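Local coordinates for protein hypothetical bacterial 6-phosphogluconolactonase (Bacteroides fragilis, PDB 3SCY) that is a putative 6-phosphogluconolactonase, probably hydrolysing the lactone ring of 6-phosphogluconolactone, and folds as a seven-bladed beta-propeller, at residues Asp263-Pro268 and Arg309-Thr314; Gly270-Ala275 and Val284-Val289. All blocks are in the same frame, centred on the assembly; numbering follows the deposited sequence. Where two conformers were deposited one is given.

Interaction 1. Residues Asp263-Pro268 and Arg309-Thr314; sequences DIHLSP and RNFIIT
Over one face of the Phe311 ring stands the imidazole of His265, its CD2 3.4 Å above the phenyl plane and displaced toward the rim. The two rings form an edge-to-face pair, with centroids 4.7 Å apart and planes at 67°, and His265 CD2 comes to 3.5 Å from Phe311 CE2. At the edge of the phenyl ring, near its plane, lies the carbonyl oxygen of Asp263, 3.5 Å from Phe311 CE1. Asp263 OD2 sits at the edge of the imidazole and accepts from His265 NE2 at 2.8 Å, close to the ring plane but from above the carboxylate plane. The same OD2 takes Phe311 N at 3.2 Å through its anti lone pair (N-H...O 167°), so two donors grip one buried oxygen; OD1 is held by His215. Strands 261-266 and 310-313 are the first strands of consecutive propeller blades, and their segments run nearly parallel, 8° apart, at 6.6 Å. At that spacing no main-chain ladder joins the blades; the bridge is a carboxylate taking a backbone N-H, plus side-chain packing. Farther along, Pro268 CD packs on Ile313 CG2 at 3.6 Å, while Ile313 CD1 reaches Leu266 O and Ser267 CA.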
loop_
_atom_site.group_PDB
_atom_site.type_symbol
_atom_site.label_atom_id
_atom_site.label_comp_id
_atom_site.label_asym_id
_atom_site.label_seq_id
_atom_site.Cartn_x
_atom_site.Cartn_y
_atom_site.Cartn_z
ATOM N N ASP A 263 -7.118 -1.680 -3.687
ATOM C CA ASP A 263 -5.767 -2.209 -3.615
ATOM C C ASP A 263 -5.468 -3.248 -4.717
ATOM O O ASP A 263 -6.352 -3.689 -5.437
ATOM C CB ASP A 263 -5.551 -2.809 -2.228
ATOM C CG ASP A 263 -4.111 -2.847 -1.743
ATOM O OD1 ASP A 263 -3.216 -2.268 -2.444
ATOM O OD2 ASP A 263 -3.878 -3.413 -0.658
ATOM N N ILE A 264 -4.188 -3.558 -4.867
ATOM C CA ILE A 264 -3.736 -4.452 -5.926
ATOM C C ILE A 264 -2.530 -5.249 -5.454
ATOM O O ILE A 264 -1.591 -4.703 -4.865
ATOM C CB ILE A 264 -3.407 -3.622 -7.220
ATOM C CG1 ILE A 264 -3.143 -4.550 -8.422
ATOM C CG2 ILE A 264 -2.252 -2.599 -6.986
ATOM C CD1 ILE A 264 -3.090 -3.769 -9.796
ATOM N N HIS A 265 -2.567 -6.590 -5.712
ATOM C CA HIS A 265 -1.512 -7.499 -5.313
ATOM C C HIS A 265 -1.394 -8.661 -6.258
ATOM O O HIS A 265 -2.395 -9.175 -6.761
ATOM C CB HIS A 265 -1.743 -8.069 -3.893
ATOM C CG HIS A 265 -1.717 -7.043 -2.815
ATOM N ND1 HIS A 265 -0.542 -6.724 -2.158
ATOM C CD2 HIS A 265 -2.714 -6.264 -2.338
ATOM C CE1 HIS A 265 -0.862 -5.761 -1.309
ATOM N NE2 HIS A 265 -2.152 -5.434 -1.397
ATOM N N LEU A 266 -0.158 -9.083 -6.482
ATOM C CA LEU A 266 0.114 -10.279 -7.225
ATOM C C LEU A 266 0.282 -11.408 -6.243
ATOM O O LEU A 266 0.848 -11.203 -5.152
ATOM C CB LEU A 266 1.417 -10.115 -8.044
ATOM C CG LEU A 266 1.314 -9.329 -9.328
ATOM C CD1 LEU A 266 2.648 -8.790 -9.741
ATOM C CD2 LEU A 266 0.764 -10.188 -10.457
ATOM N N SER A 267 -0.119 -12.625 -6.637
ATOM C CA SER A 267 0.213 -13.794 -5.837
ATOM C C SER A 267 1.769 -13.930 -5.826
ATOM O O SER A 267 2.424 -13.527 -6.805
ATOM C CB SER A 267 -0.470 -15.059 -6.379
ATOM O OG SER A 267 -0.165 -15.312 -7.740
ATOM N N PRO A 268 2.363 -14.457 -4.749
ATOM C CA PRO A 268 3.838 -14.602 -4.722
ATOM C C PRO A 268 4.410 -15.395 -5.906
ATOM O O PRO A 268 5.513 -15.063 -6.333
ATOM C CB PRO A 268 4.099 -15.316 -3.391
ATOM C CG PRO A 268 2.939 -14.938 -2.533
ATOM C CD PRO A 268 1.757 -14.900 -3.479
ATOM N N ARG A 309 -10.654 -1.624 1.339
ATOM C CA ARG A 309 -9.660 -0.629 0.911
ATOM C C ARG A 309 -8.216 -1.216 0.796
ATOM O O ARG A 309 -7.360 -0.671 0.089
ATOM C CB ARG A 309 -9.684 0.511 1.945
ATOM C CG ARG A 309 -8.577 1.561 1.847
ATOM C CD ARG A 309 -8.899 2.751 2.765
ATOM N NE ARG A 309 -7.745 3.654 2.866
ATOM C CZ ARG A 309 -7.716 4.908 2.422
ATOM N NH1 ARG A 309 -8.799 5.451 1.866
ATOM N NH2 ARG A 309 -6.604 5.633 2.529
ATOM N N ASN A 310 -7.966 -2.324 1.506
ATOM C CA ASN A 310 -6.652 -2.935 1.567
ATOM C C ASN A 310 -6.773 -4.425 1.762
ATOM O O ASN A 310 -7.705 -4.888 2.411
ATOM C CB ASN A 310 -5.889 -2.315 2.761
ATOM C CG ASN A 310 -4.493 -2.870 2.944
ATOM O OD1 ASN A 310 -4.285 -3.892 3.604
ATOM N ND2 ASN A 310 -3.531 -2.270 2.274
ATOM N N PHE A 311 -5.829 -5.187 1.186
ATOM C CA PHE A 311 -5.781 -6.606 1.435
ATOM C C PHE A 311 -4.317 -7.030 1.316
ATOM O O PHE A 311 -3.451 -6.206 1.015
ATOM C CB PHE A 311 -6.734 -7.405 0.500
ATOM C CG PHE A 311 -6.417 -7.386 -0.966
ATOM C CD1 PHE A 311 -6.877 -6.353 -1.783
ATOM C CD2 PHE A 311 -5.700 -8.427 -1.550
ATOM C CE1 PHE A 311 -6.575 -6.343 -3.151
ATOM C CE2 PHE A 311 -5.389 -8.403 -2.914
ATOM C CZ PHE A 311 -5.833 -7.361 -3.701
ATOM N N ILE A 312 -4.033 -8.312 1.590
ATOM C CA ILE A 312 -2.670 -8.826 1.520
ATOM C C ILE A 312 -2.737 -10.317 1.226
ATOM O O ILE A 312 -3.726 -10.977 1.580
ATOM C CB ILE A 312 -1.912 -8.525 2.841
ATOM C CG1 ILE A 312 -0.390 -8.754 2.695
ATOM C CG2 ILE A 312 -2.516 -9.301 4.045
ATOM C CD1 ILE A 312 0.420 -8.106 3.838
ATOM N N ILE A 313 -1.678 -10.858 0.590
ATOM C CA ILE A 313 -1.533 -12.296 0.339
ATOM C C ILE A 313 -0.372 -12.785 1.223
ATOM O O ILE A 313 0.675 -12.135 1.298
ATOM C CB ILE A 313 -1.308 -12.586 -1.163
ATOM C CG1 ILE A 313 -2.487 -12.039 -1.989
ATOM C CG2 ILE A 313 -1.111 -14.096 -1.407
ATOM C CD1 ILE A 313 -2.313 -12.127 -3.485
ATOM N N THR A 314 -0.541 -13.949 1.856
ATOM C CA THR A 314 0.545 -14.503 2.670
ATOM C C THR A 314 1.741 -14.868 1.774
ATOM O O THR A 314 1.548 -15.232 0.605
ATOM C CB THR A 314 0.047 -15.702 3.464
ATOM O OG1 THR A 314 -0.458 -16.717 2.566
ATOM C CG2 THR A 314 -0.997 -15.310 4.528
#

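Interaction 2. Residues Gly270-Ala275 and Val284-Val289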
loop_
_atom_site.group_PDB
_atom_site.type_symbol
_atom_site.label_atom_id
_atom_site.label_comp_id
_atom_site.label_asym_id
_atom_site.label_seq_id
_atom_site.Cartn_x
_atom_site.Cartn_y
_atom_site.Cartn_z
ATOM N N GLY A 270 3.396 -15.182 -8.902
ATOM C CA GLY A 270 3.206 -14.276 -10.031
ATOM C C GLY A 270 2.152 -14.701 -11.041
ATOM O O GLY A 270 1.999 -14.055 -12.086
ATOM N N LYS A 271 1.429 -15.782 -10.742
ATOM C CA LYS A 271 0.440 -16.332 -11.671
ATOM C C LYS A 271 -0.914 -15.604 -11.659
ATOM O O LYS A 271 -1.640 -15.675 -12.664
ATOM C CB LYS A 271 0.217 -17.815 -11.390
ATOM C CG LYS A 271 1.348 -18.687 -11.916
ATOM C CD LYS A 271 0.964 -20.159 -11.897
ATOM C CE LYS A 271 2.088 -21.042 -12.390
ATOM N NZ LYS A 271 1.687 -22.472 -12.423
ATOM N N TYR A 272 -1.252 -14.894 -10.559
ATOM C CA TYR A 272 -2.533 -14.214 -10.479
ATOM C C TYR A 272 -2.381 -12.860 -9.907
ATOM O O TYR A 272 -1.474 -12.619 -9.110
ATOM C CB TYR A 272 -3.557 -15.007 -9.623
ATOM C CG TYR A 272 -3.954 -16.313 -10.268
ATOM C CD1 TYR A 272 -4.955 -16.360 -11.237
ATOM C CD2 TYR A 272 -3.265 -17.486 -9.981
ATOM C CE1 TYR A 272 -5.249 -17.542 -11.909
ATOM C CE2 TYR A 272 -3.549 -18.670 -10.646
ATOM C CZ TYR A 272 -4.553 -18.698 -11.596
ATOM O OH TYR A 272 -4.815 -19.871 -12.270
ATOM N N LEU A 273 -3.238 -11.951 -10.370
ATOM C CA LEU A 273 -3.321 -10.575 -9.910
ATOM C C LEU A 273 -4.708 -10.369 -9.301
ATOM O O LEU A 273 -5.717 -10.796 -9.873
ATOM C CB LEU A 273 -3.062 -9.593 -11.053
ATOM C CG LEU A 273 -3.031 -8.109 -10.614
ATOM C CD1 LEU A 273 -1.911 -7.379 -11.246
ATOM C CD2 LEU A 273 -4.366 -7.396 -10.869
ATOM N N TYR A 274 -4.758 -9.636 -8.185
ATOM C CA TYR A 274 -6.002 -9.345 -7.494
ATOM C C TYR A 274 -6.158 -7.845 -7.334
ATOM O O TYR A 274 -5.178 -7.151 -7.035
ATOM C CB TYR A 274 -5.993 -10.017 -6.095
ATOM C CG TYR A 274 -5.888 -11.521 -6.193
ATOM C CD1 TYR A 274 -4.648 -12.149 -6.310
ATOM C CD2 TYR A 274 -7.027 -12.318 -6.158
ATOM C CE1 TYR A 274 -4.550 -13.537 -6.466
ATOM C CE2 TYR A 274 -6.940 -13.708 -6.243
ATOM C CZ TYR A 274 -5.703 -14.309 -6.424
ATOM O OH TYR A 274 -5.643 -15.677 -6.547
ATOM N N ALA A 275 -7.391 -7.349 -7.492
ATOM C CA ALA A 275 -7.657 -5.930 -7.336
ATOM C C ALA A 275 -8.978 -5.748 -6.635
ATOM O O ALA A 275 -9.944 -6.430 -6.990
ATOM C CB ALA A 275 -7.654 -5.232 -8.693
ATOM N N VAL A 284 -13.138 -8.558 -4.665
ATOM C CA VAL A 284 -11.818 -8.674 -5.263
ATOM C C VAL A 284 -11.940 -9.325 -6.614
ATOM O O VAL A 284 -12.450 -10.441 -6.702
ATOM C CB VAL A 284 -10.891 -9.483 -4.318
ATOM C CG1 VAL A 284 -9.515 -9.718 -4.938
ATOM C CG2 VAL A 284 -10.741 -8.776 -2.971
ATOM N N ALA A 285 -11.441 -8.631 -7.660
ATOM C CA ALA A 285 -11.371 -9.162 -9.024
ATOM C C ALA A 285 -10.095 -9.988 -9.131
ATOM O O ALA A 285 -9.051 -9.611 -8.575
ATOM C CB ALA A 285 -11.356 -8.014 -10.034
ATOM N N ILE A 286 -10.183 -11.129 -9.820
ATOM C CA ILE A 286 -9.081 -12.070 -9.958
ATOM C C ILE A 286 -8.701 -12.209 -11.421
ATOM O O ILE A 286 -9.555 -12.535 -12.258
ATOM C CB ILE A 286 -9.477 -13.446 -9.369
ATOM C CG1 ILE A 286 -10.127 -13.287 -7.953
ATOM C CG2 ILE A 286 -8.254 -14.413 -9.399
ATOM C CD1 ILE A 286 -10.767 -14.586 -7.379
ATOM N N PHE A 287 -7.421 -11.994 -11.699
ATOM C CA PHE A 287 -6.872 -12.086 -13.056
ATOM C C PHE A 287 -5.754 -13.079 -13.139
ATOM O O PHE A 287 -4.917 -13.172 -12.230
ATOM C CB PHE A 287 -6.334 -10.739 -13.534
ATOM C CG PHE A 287 -7.339 -9.618 -13.551
ATOM C CD1 PHE A 287 -7.572 -8.856 -12.414
ATOM C CD2 PHE A 287 -8.024 -9.294 -14.719
ATOM C CE1 PHE A 287 -8.493 -7.803 -12.433
ATOM C CE2 PHE A 287 -8.925 -8.226 -14.743
ATOM C CZ PHE A 287 -9.136 -7.472 -13.606
ATOM N N LYS A 288 -5.720 -13.807 -14.250
ATOM C CA LYS A 288 -4.626 -14.725 -14.560
ATOM C C LYS A 288 -3.581 -13.941 -15.302
ATOM O O LYS A 288 -3.927 -13.195 -16.213
ATOM C CB LYS A 288 -5.125 -15.901 -15.423
ATOM C CG LYS A 288 -4.062 -16.942 -15.688
ATOM C CD LYS A 288 -4.609 -18.149 -16.502
ATOM C CE LYS A 288 -4.025 -19.449 -15.995
ATOM N NZ LYS A 288 -2.533 -19.452 -16.010
ATOM N N VAL A 289 -2.314 -14.045 -14.883
ATOM C CA VAL A 289 -1.220 -13.338 -15.515
ATOM C C VAL A 289 -0.569 -14.246 -16.546
ATOM O O VAL A 289 -0.220 -15.386 -16.234
ATOM C CB VAL A 289 -0.191 -12.876 -14.451
ATOM C CG1 VAL A 289 0.995 -12.164 -15.106
ATOM C CG2 VAL A 289 -0.849 -11.968 -13.405
HETATM O O HOH W 1 -0.832 -17.448 -14.769
#
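Tyr274 packs against Val284 and Ile286 along its length. Its CB touches Val284 CG1 at 3.7 Å; CG lies anti to the carbonyl carbon (chi1 -62°), and from there the ring extends beside Ile286, both side chains pointing the same way. CD2 meets Ile286 CG1 and also Val284 CG1, the latter near the ring plane at its edge. The closest approach between Tyr274 and Ile286 is CE2 to CG2, 3.5 Å, and CZ and OH continue past that methyl at longer range. The hydroxyl then leaves the pair to hydrogen-bond with Gly340 O and Arg335 NE of the next blade.

Tyr272, on the same face of the sheet, crosses Lys288: its CD1 is 3.7 Å from Lys288 CA, and its OH hydrogen-bonds to Ala338 O. The other face carries Leu273 beside Phe287, Leu273 CD2 3.8 Å from Phe287 CD1.

Beneath these contacts is an antiparallel beta hairpin made of the two middle strands of a four-stranded propeller blade. Leu273/Phe287 and Ala275/Ala285 each exchange two N-H...O bonds; Leu273 N to Phe287 O and Phe287 N to Leu273 O are both 2.8 Å. Tyr272-Lys288 and Tyr274-Ile286 are non-hydrogen-bonded pairs. Val289 N donates to Lys271 O almost straight at the hydrogen (176°), although from above the carbonyl plane.

The chemistry is therefore divided: main-chain bonds set the register, apolar carbon surfaces fill both faces, and the hydroxyls of Tyr272 and Tyr274 add polar links to the loop around Ala338 and Gly340, while Lys288 NZ is joined through one water to Lys271 O and Val289 O, at the end away from the turn.

The centres of the two interactions lie about 9 Å apart. Three of the four segments belong to the blade 261-266, 272-277, 283-289, 296-303; 309-314 opens the next. Along the chain the order is 263-268, 270-275, 284-289, 309-314, so interaction 2 falls between the two halves of interaction 1. The centre of interaction 1 is about 9 Å from the centre of the chain and that of interaction 2 about 16 Å, so the contact between first strands is the inner one. Strand 272-277 connects the two: it pairs with 261-266 on one side, where Tyr274 N probably hydrogen-bonds to His265 O, and with 283-289 on the other, while Tyr274 also packs on Phe311 and Ile313 of the next blade.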